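Local structure of CofB (5AX6) at residues 8-13 and 113-118; 12-17 and 164-169. The protein is a homotrimeric minor pilin of the CFA/III type IVb pilus that probably takes part in pilus assembly in enterotoxigenic Escherichia coli. One frame throughout, in Å; residues are numbered along the deposited sequence. Where two conformers were deposited one is given.

Contact 1 of 2, residues 8-13 and 113-118; sequences QIVSNA and PAILSN
The pyrrolidine ring of Pro113 meets Ala13 through its CB, 4.1 Å from Ala13 CB, and Pro113 also packs on Glu17 and Arg84. Next to this contact, Gln8 NE2 donates to Asn12 OD1 at 3.2 Å, with the acceptor close to the plane of the Gln8 amide but the donor 48° above that of Asn12. The side-chain contacts between the segments are all apolar, and no hydrogen bond crosses between them. Ala13 CB is the hub, touching Ile115 CG2 at 3.7 Å and Leu116 CD1 at 3.9 Å. Ile115 has CG1 anti to the backbone N (chi1 -165°); its side chain crosses those of Val10 and Ile9 at about a right angle, with CG1 3.9 Å from Val10 CG2 and 4.1 Å from Ile9 CG2. Leu116 CD2 approaches the other methyl, Val10 CG1, at 4.1 Å. The short 3-10 turn 114-116 sends Ile115 and Leu116 together onto the helix, and Ala114 O accepts both Ser117 N and Ser117 OG. Helix 4-25 thus has one flank packed by the loop that leads into strand 121-130, Leu116 continuing onto Leu14 and Glu17, while helix 161-171 borders another flank at Ser11 and Asn12.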
ATOM      1  N   GLN A   8     -32.215 -22.056 -10.803  1.00 34.87           N
ATOM      2  CA  GLN A   8     -31.061 -21.297 -10.349  1.00 40.71           C
ATOM      3  C   GLN A   8     -31.457 -19.873  -9.983  1.00 41.48           C
ATOM      4  O   GLN A   8     -30.909 -19.286  -9.049  1.00 35.51           O
ATOM      5  CB  GLN A   8     -29.958 -21.269 -11.401  1.00 42.93           C
ATOM      6  CG  GLN A   8     -28.636 -20.766 -10.842  1.00 40.37           C
ATOM      7  CD  GLN A   8     -28.114 -21.654  -9.711  1.00 50.54           C
ATOM      8  OE1 GLN A   8     -27.851 -22.842  -9.911  1.00 53.13           O
ATOM      9  NE2 GLN A   8     -27.976 -21.082  -8.518  1.00 45.79           N
ATOM     10  N   ILE A   9     -32.410 -19.312 -10.717  1.00 35.45           N
ATOM     11  CA  ILE A   9     -32.814 -17.941 -10.458  1.00 33.35           C
ATOM     12  C   ILE A   9     -33.575 -17.855  -9.137  1.00 32.25           C
ATOM     13  O   ILE A   9     -33.353 -16.938  -8.352  1.00 31.16           O
ATOM     14  CB  ILE A   9     -33.671 -17.379 -11.609  1.00 44.42           C
ATOM     15  CG1 ILE A   9     -32.780 -17.109 -12.824  1.00 36.62           C
ATOM     16  CG2 ILE A   9     -34.376 -16.098 -11.179  1.00 39.59           C
ATOM     17  CD1 ILE A   9     -33.548 -16.764 -14.086  1.00 48.24           C
ATOM     18  N   VAL A  10     -34.470 -18.811  -8.902  1.00 33.57           N
ATOM     19  CA  VAL A  10     -35.156 -18.922  -7.617  1.00 31.26           C
ATOM     20  C   VAL A  10     -34.142 -19.093  -6.483  1.00 33.26           C
ATOM     21  O   VAL A  10     -34.210 -18.400  -5.460  1.00 28.42           O
ATOM     22  CB  VAL A  10     -36.134 -20.108  -7.606  1.00 34.69           C
ATOM     23  CG1 VAL A  10     -36.677 -20.350  -6.201  1.00 30.96           C
ATOM     24  CG2 VAL A  10     -37.270 -19.866  -8.599  1.00 38.08           C
ATOM     25  N   SER A  11     -33.196 -20.009  -6.676  1.00 28.54           N
ATOM     26  CA  SER A  11     -32.186 -20.289  -5.657  1.00 28.89           C
ATOM     27  C   SER A  11     -31.315 -19.072  -5.357  1.00 30.03           C
ATOM     28  O   SER A  11     -30.978 -18.820  -4.202  1.00 25.80           O
ATOM     29  CB  SER A  11     -31.311 -21.474  -6.083  1.00 28.58           C
ATOM     30  OG  SER A  11     -32.090 -22.658  -6.137  1.00 31.69           O
ATOM     31  N   ASN A  12     -30.940 -18.317  -6.386  1.00 25.84           N
ATOM     32  CA  ASN A  12     -30.169 -17.103  -6.154  1.00 24.94           C
ATOM     33  C   ASN A  12     -30.932 -16.097  -5.295  1.00 20.07           C
ATOM     34  O   ASN A  12     -30.344 -15.433  -4.436  1.00 24.42           O
ATOM     35  CB  ASN A  12     -29.763 -16.434  -7.472  1.00 30.35           C
ATOM     36  CG  ASN A  12     -28.680 -17.194  -8.209  1.00 39.08           C
ATOM     37  OD1 ASN A  12     -27.984 -18.033  -7.633  1.00 34.81           O
ATOM     38  ND2 ASN A  12     -28.526 -16.897  -9.494  1.00 37.36           N
ATOM     39  N   ALA A  13     -32.229 -15.974  -5.535  1.00 23.86           N
ATOM     40  CA  ALA A  13     -33.045 -15.033  -4.774  1.00 29.07           C
ATOM     41  C   ALA A  13     -33.235 -15.525  -3.330  1.00 24.66           C
ATOM     42  O   ALA A  13     -33.171 -14.740  -2.378  1.00 22.36           O
ATOM     43  CB  ALA A  13     -34.387 -14.831  -5.447  1.00 26.22           C
ATOM     44  N   PRO A 113     -38.059 -10.089  -3.579  1.00 27.05           N
ATOM     45  CA  PRO A 113     -37.740 -10.476  -4.958  1.00 33.15           C
ATOM     46  C   PRO A 113     -38.952 -11.061  -5.683  1.00 32.69           C
ATOM     47  O   PRO A 113     -39.584 -12.001  -5.199  1.00 30.88           O
ATOM     48  CB  PRO A 113     -36.639 -11.518  -4.776  1.00 32.52           C
ATOM     49  CG  PRO A 113     -35.896 -11.024  -3.558  1.00 26.69           C
ATOM     50  CD  PRO A 113     -36.967 -10.429  -2.647  1.00 28.28           C
ATOM     51  N   ALA A 114     -39.268 -10.473  -6.833  1.00 31.59           N
ATOM     52  CA  ALA A 114     -40.471 -10.800  -7.594  1.00 36.48           C
ATOM     53  C   ALA A 114     -40.627 -12.291  -7.863  1.00 26.80           C
ATOM     54  O   ALA A 114     -41.726 -12.835  -7.760  1.00 31.58           O
ATOM     55  CB  ALA A 114     -40.468 -10.030  -8.917  1.00 34.18           C
ATOM     56  N   ILE A 115     -39.523 -12.948  -8.196  1.00 32.67           N
ATOM     57  CA  ILE A 115     -39.554 -14.360  -8.559  1.00 33.50           C
ATOM     58  C   ILE A 115     -40.111 -15.213  -7.414  1.00 37.56           C
ATOM     59  O   ILE A 115     -40.718 -16.260  -7.642  1.00 31.97           O
ATOM     60  CB  ILE A 115     -38.138 -14.856  -8.968  1.00 37.30           C
ATOM     61  CG1 ILE A 115     -38.208 -16.200  -9.701  1.00 43.01           C
ATOM     62  CG2 ILE A 115     -37.200 -14.914  -7.772  1.00 35.55           C
ATOM     63  CD1 ILE A 115     -38.585 -16.081 -11.156  1.00 43.58           C
ATOM     64  N   LEU A 116     -39.949 -14.741  -6.182  1.00 29.54           N
ATOM     65  CA  LEU A 116     -40.364 -15.519  -5.016  1.00 30.78           C
ATOM     66  C   LEU A 116     -41.843 -15.346  -4.659  1.00 31.16           C
ATOM     67  O   LEU A 116     -42.332 -15.952  -3.701  1.00 34.14           O
ATOM     68  CB  LEU A 116     -39.488 -15.152  -3.813  1.00 29.75           C
ATOM     69  CG  LEU A 116     -37.982 -15.379  -3.997  1.00 27.37           C
ATOM     70  CD1 LEU A 116     -37.204 -14.959  -2.750  1.00 28.77           C
ATOM     71  CD2 LEU A 116     -37.699 -16.841  -4.322  1.00 25.99           C
ATOM     72  N   SER A 117     -42.565 -14.534  -5.426  1.00 32.61           N
ATOM     73  CA  SER A 117     -43.977 -14.301  -5.126  1.00 34.48           C
ATOM     74  C   SER A 117     -44.807 -15.553  -5.400  1.00 40.33           C
ATOM     75  O   SER A 117     -45.766 -15.836  -4.683  1.00 38.97           O
ATOM     76  CB  SER A 117     -44.527 -13.116  -5.929  1.00 38.62           C
ATOM     77  OG  SER A 117     -44.499 -13.386  -7.317  1.00 44.12           O
ATOM     78  N   ASN A 118     -44.445 -16.313  -6.430  1.00 38.56           N
ATOM     79  CA  ASN A 118     -45.155 -17.571  -6.686  1.00 46.25           C
ATOM     80  C   ASN A 118     -44.261 -18.701  -7.188  1.00 44.49           C
ATOM     81  O   ASN A 118     -44.692 -19.527  -7.989  1.00 45.87           O
ATOM     82  CB  ASN A 118     -46.300 -17.345  -7.680  1.00 47.94           C
ATOM     83  CG  ASN A 118     -45.880 -16.518  -8.880  1.00 54.29           C
ATOM     84  OD1 ASN A 118     -44.691 -16.407  -9.191  1.00 60.53           O
ATOM     85  ND2 ASN A 118     -46.859 -15.930  -9.562  1.00 59.73           N
TER

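Contact 2 of 2, residues 12-17 and 164-169; sequences NALISE and SSLEKA
Ile15 and Ala169 meet where the long N-terminal helix 4-25 of the pilin domain crosses the short helix 161-171. The local axes come within 8.9 Å of each other at a crossing angle of -52°, a spacing that goes with a small side chain at the meeting point. Ala169 CB points at the partner helix and lies 3.4 Å from Ile15 CG1, tighter than usual for two carbons. The Ile15 side chain looks strained as well: its chi2 of -32° departs from a staggered value and places CD1 beside Leu166, 4.2 Å from Leu166 CD2. Its CG2 branch settles against the backbone of Ala169 instead, 3.7 Å from the carbonyl O. An N-terminal helix laid against an antiparallel sheet is the core of the type IV pilin fold, and here Leu14, on helix 4-25, packs on Leu121 and Ile123 of strand 121-130 and, through CD1, on Leu166 CD2 of helix 161-171 at 4.2 Å. The two leucines cross obliquely, and Leu166 CD2 lies near both Leu14 CD1 and Ile15 CD1. Asn12, which is exposed, brings OD1 over Ala169, 3.3 Å from Ala169 CB. Ile15 also packs on His173 and Phe177.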
ATOM      1  N   ASN A  12     -30.940 -18.317  -6.386  1.00 25.84           N
ATOM      2  CA  ASN A  12     -30.169 -17.103  -6.154  1.00 24.94           C
ATOM      3  C   ASN A  12     -30.932 -16.097  -5.295  1.00 20.07           C
ATOM      4  O   ASN A  12     -30.344 -15.433  -4.436  1.00 24.42           O
ATOM      5  CB  ASN A  12     -29.763 -16.434  -7.472  1.00 30.35           C
ATOM      6  CG  ASN A  12     -28.680 -17.194  -8.209  1.00 39.08           C
ATOM      7  OD1 ASN A  12     -27.984 -18.033  -7.633  1.00 34.81           O
ATOM      8  ND2 ASN A  12     -28.526 -16.897  -9.494  1.00 37.36           N
ATOM      9  N   ALA A  13     -32.229 -15.974  -5.535  1.00 23.86           N
ATOM     10  CA  ALA A  13     -33.045 -15.033  -4.774  1.00 29.07           C
ATOM     11  C   ALA A  13     -33.235 -15.525  -3.330  1.00 24.66           C
ATOM     12  O   ALA A  13     -33.171 -14.740  -2.378  1.00 22.36           O
ATOM     13  CB  ALA A  13     -34.387 -14.831  -5.447  1.00 26.22           C
ATOM     14  N   LEU A  14     -33.481 -16.820  -3.179  1.00 24.52           N
ATOM     15  CA  LEU A  14     -33.595 -17.422  -1.854  1.00 25.36           C
ATOM     16  C   LEU A  14     -32.318 -17.209  -1.032  1.00 25.71           C
ATOM     17  O   LEU A  14     -32.376 -16.800   0.133  1.00 23.19           O
ATOM     18  CB  LEU A  14     -33.910 -18.913  -1.975  1.00 26.56           C
ATOM     19  CG  LEU A  14     -35.354 -19.233  -2.363  1.00 26.96           C
ATOM     20  CD1 LEU A  14     -35.502 -20.704  -2.762  1.00 26.48           C
ATOM     21  CD2 LEU A  14     -36.326 -18.879  -1.221  1.00 25.04           C
ATOM     22  N   ILE A  15     -31.167 -17.488  -1.635  1.00 22.61           N
ATOM     23  CA  ILE A  15     -29.894 -17.301  -0.949  1.00 20.56           C
ATOM     24  C   ILE A  15     -29.638 -15.833  -0.602  1.00 20.56           C
ATOM     25  O   ILE A  15     -29.060 -15.524   0.441  1.00 21.12           O
ATOM     26  CB  ILE A  15     -28.725 -17.826  -1.794  1.00 23.40           C
ATOM     27  CG1 ILE A  15     -28.712 -19.353  -1.790  1.00 31.22           C
ATOM     28  CG2 ILE A  15     -27.399 -17.260  -1.300  1.00 24.07           C
ATOM     29  CD1 ILE A  15     -29.224 -19.967  -0.514  1.00 34.97           C
ATOM     30  N   SER A  16     -30.063 -14.919  -1.464  1.00 20.31           N
ATOM     31  CA  SER A  16     -29.879 -13.504  -1.163  0.60 23.95           C
ATOM     32  C   SER A  16     -30.664 -13.100   0.076  1.00 20.23           C
ATOM     33  O   SER A  16     -30.156 -12.350   0.916  1.00 20.04           O
ATOM     34  CB  SER A  16     -30.297 -12.621  -2.334  0.60 25.54           C
ATOM     35  OG  SER A  16     -29.988 -11.270  -2.039  0.60 28.89           O
ATOM     36  N   GLU A  17     -31.895 -13.589   0.181  1.00 20.84           N
ATOM     37  CA  GLU A  17     -32.739 -13.334   1.343  1.00 16.66           C
ATOM     38  C   GLU A  17     -32.074 -13.911   2.588  1.00 20.61           C
ATOM     39  O   GLU A  17     -31.927 -13.238   3.607  1.00 17.87           O
ATOM     40  CB  GLU A  17     -34.132 -13.955   1.159  1.00 18.98           C
ATOM     41  CG  GLU A  17     -34.974 -13.365   0.028  1.00 22.87           C
ATOM     42  CD  GLU A  17     -35.667 -12.063   0.412  1.00 28.02           C
ATOM     43  OE1 GLU A  17     -36.800 -12.117   0.952  1.00 25.84           O
ATOM     44  OE2 GLU A  17     -35.084 -10.983   0.164  1.00 23.85           O
ATOM     45  N   SER A 164     -28.961 -28.765  -5.173  1.00 35.52           N
ATOM     46  CA  SER A 164     -27.765 -28.498  -5.958  1.00 36.29           C
ATOM     47  C   SER A 164     -27.693 -27.026  -6.366  1.00 35.06           C
ATOM     48  O   SER A 164     -26.628 -26.407  -6.297  1.00 31.95           O
ATOM     49  CB  SER A 164     -27.724 -29.399  -7.197  1.00 45.41           C
ATOM     50  OG  SER A 164     -26.472 -29.293  -7.851  1.00 59.68           O
ATOM     51  N   SER A 165     -28.818 -26.453  -6.781  1.00 33.74           N
ATOM     52  CA  SER A 165     -28.800 -25.048  -7.170  1.00 34.28           C
ATOM     53  C   SER A 165     -28.707 -24.138  -5.935  1.00 27.31           C
ATOM     54  O   SER A 165     -28.102 -23.072  -6.003  1.00 29.77           O
ATOM     55  CB  SER A 165     -30.023 -24.693  -8.029  1.00 36.29           C
ATOM     56  OG  SER A 165     -31.231 -24.789  -7.307  1.00 35.36           O
ATOM     57  N   LEU A 166     -29.294 -24.555  -4.814  1.00 26.24           N
ATOM     58  CA  LEU A 166     -29.141 -23.800  -3.567  1.00 29.44           C
ATOM     59  C   LEU A 166     -27.686 -23.783  -3.113  1.00 29.63           C
ATOM     60  O   LEU A 166     -27.166 -22.748  -2.692  1.00 26.79           O
ATOM     61  CB  LEU A 166     -30.029 -24.384  -2.466  1.00 22.85           C
ATOM     62  CG  LEU A 166     -31.525 -24.109  -2.632  1.00 25.54           C
ATOM     63  CD1 LEU A 166     -32.348 -25.021  -1.732  1.00 29.59           C
ATOM     64  CD2 LEU A 166     -31.848 -22.633  -2.365  1.00 28.79           C
ATOM     65  N   GLU A 167     -27.017 -24.927  -3.216  1.00 28.35           N
ATOM     66  CA  GLU A 167     -25.628 -25.016  -2.788  1.00 29.82           C
ATOM     67  C   GLU A 167     -24.732 -24.180  -3.694  1.00 31.58           C
ATOM     68  O   GLU A 167     -23.785 -23.539  -3.234  1.00 34.02           O
ATOM     69  CB  GLU A 167     -25.171 -26.475  -2.759  1.00 34.06           C
ATOM     70  CG  GLU A 167     -25.614 -27.218  -1.506  1.00 30.13           C
ATOM     71  CD  GLU A 167     -25.412 -28.720  -1.602  1.00 46.98           C
ATOM     72  OE1 GLU A 167     -25.165 -29.221  -2.720  1.00 44.60           O
ATOM     73  OE2 GLU A 167     -25.511 -29.400  -0.556  1.00 52.88           O
ATOM     74  N   LYS A 168     -25.045 -24.187  -4.984  1.00 33.39           N
ATOM     75  CA  LYS A 168     -24.337 -23.359  -5.951  1.00 32.53           C
ATOM     76  C   LYS A 168     -24.513 -21.872  -5.623  1.00 34.20           C
ATOM     77  O   LYS A 168     -23.549 -21.105  -5.614  1.00 38.36           O
ATOM     78  CB  LYS A 168     -24.831 -23.672  -7.365  1.00 36.91           C
ATOM     79  CG  LYS A 168     -24.321 -22.722  -8.434  1.00 49.94           C
ATOM     80  CD  LYS A 168     -24.601 -23.273  -9.825  1.00 52.94           C
ATOM     81  CE  LYS A 168     -24.383 -22.219 -10.899  1.00 65.98           C
ATOM     82  NZ  LYS A 168     -24.722 -22.737 -12.256  1.00 70.81           N
ATOM     83  N   ALA A 169     -25.743 -21.467  -5.332  1.00 32.51           N
ATOM     84  CA  ALA A 169     -25.998 -20.073  -4.993  1.00 31.37           C
ATOM     85  C   ALA A 169     -25.295 -19.698  -3.686  1.00 28.33           C
ATOM     86  O   ALA A 169     -24.770 -18.588  -3.540  1.00 26.54           O
ATOM     87  CB  ALA A 169     -27.485 -19.823  -4.899  1.00 27.47           C
TER

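How the contacts relate
From the N terminus, helix 4-25 supplies the first segment of both contacts, which overlap at Asn12 and Ala13. Contact 1 closes a loop of 99 residues by bringing back 113-118, just before strand 121-130. The chain then runs through the antiparallel pair 121-130 and 139-148 before helix 161-171 returns to the same helix in contact 2, closing 146 residues. Contact 2 starts and ends further along the chain, so the two loops interleave rather than nest. Together they fasten helix 4-25 to the loop leading into strand 121-130 and to helix 161-171. Their centres lie about 9 Å apart, bridged by a probable hydrogen bond between Ser11 OG and Ser165 OG and one from Gln8 NE2 to Ser165 O.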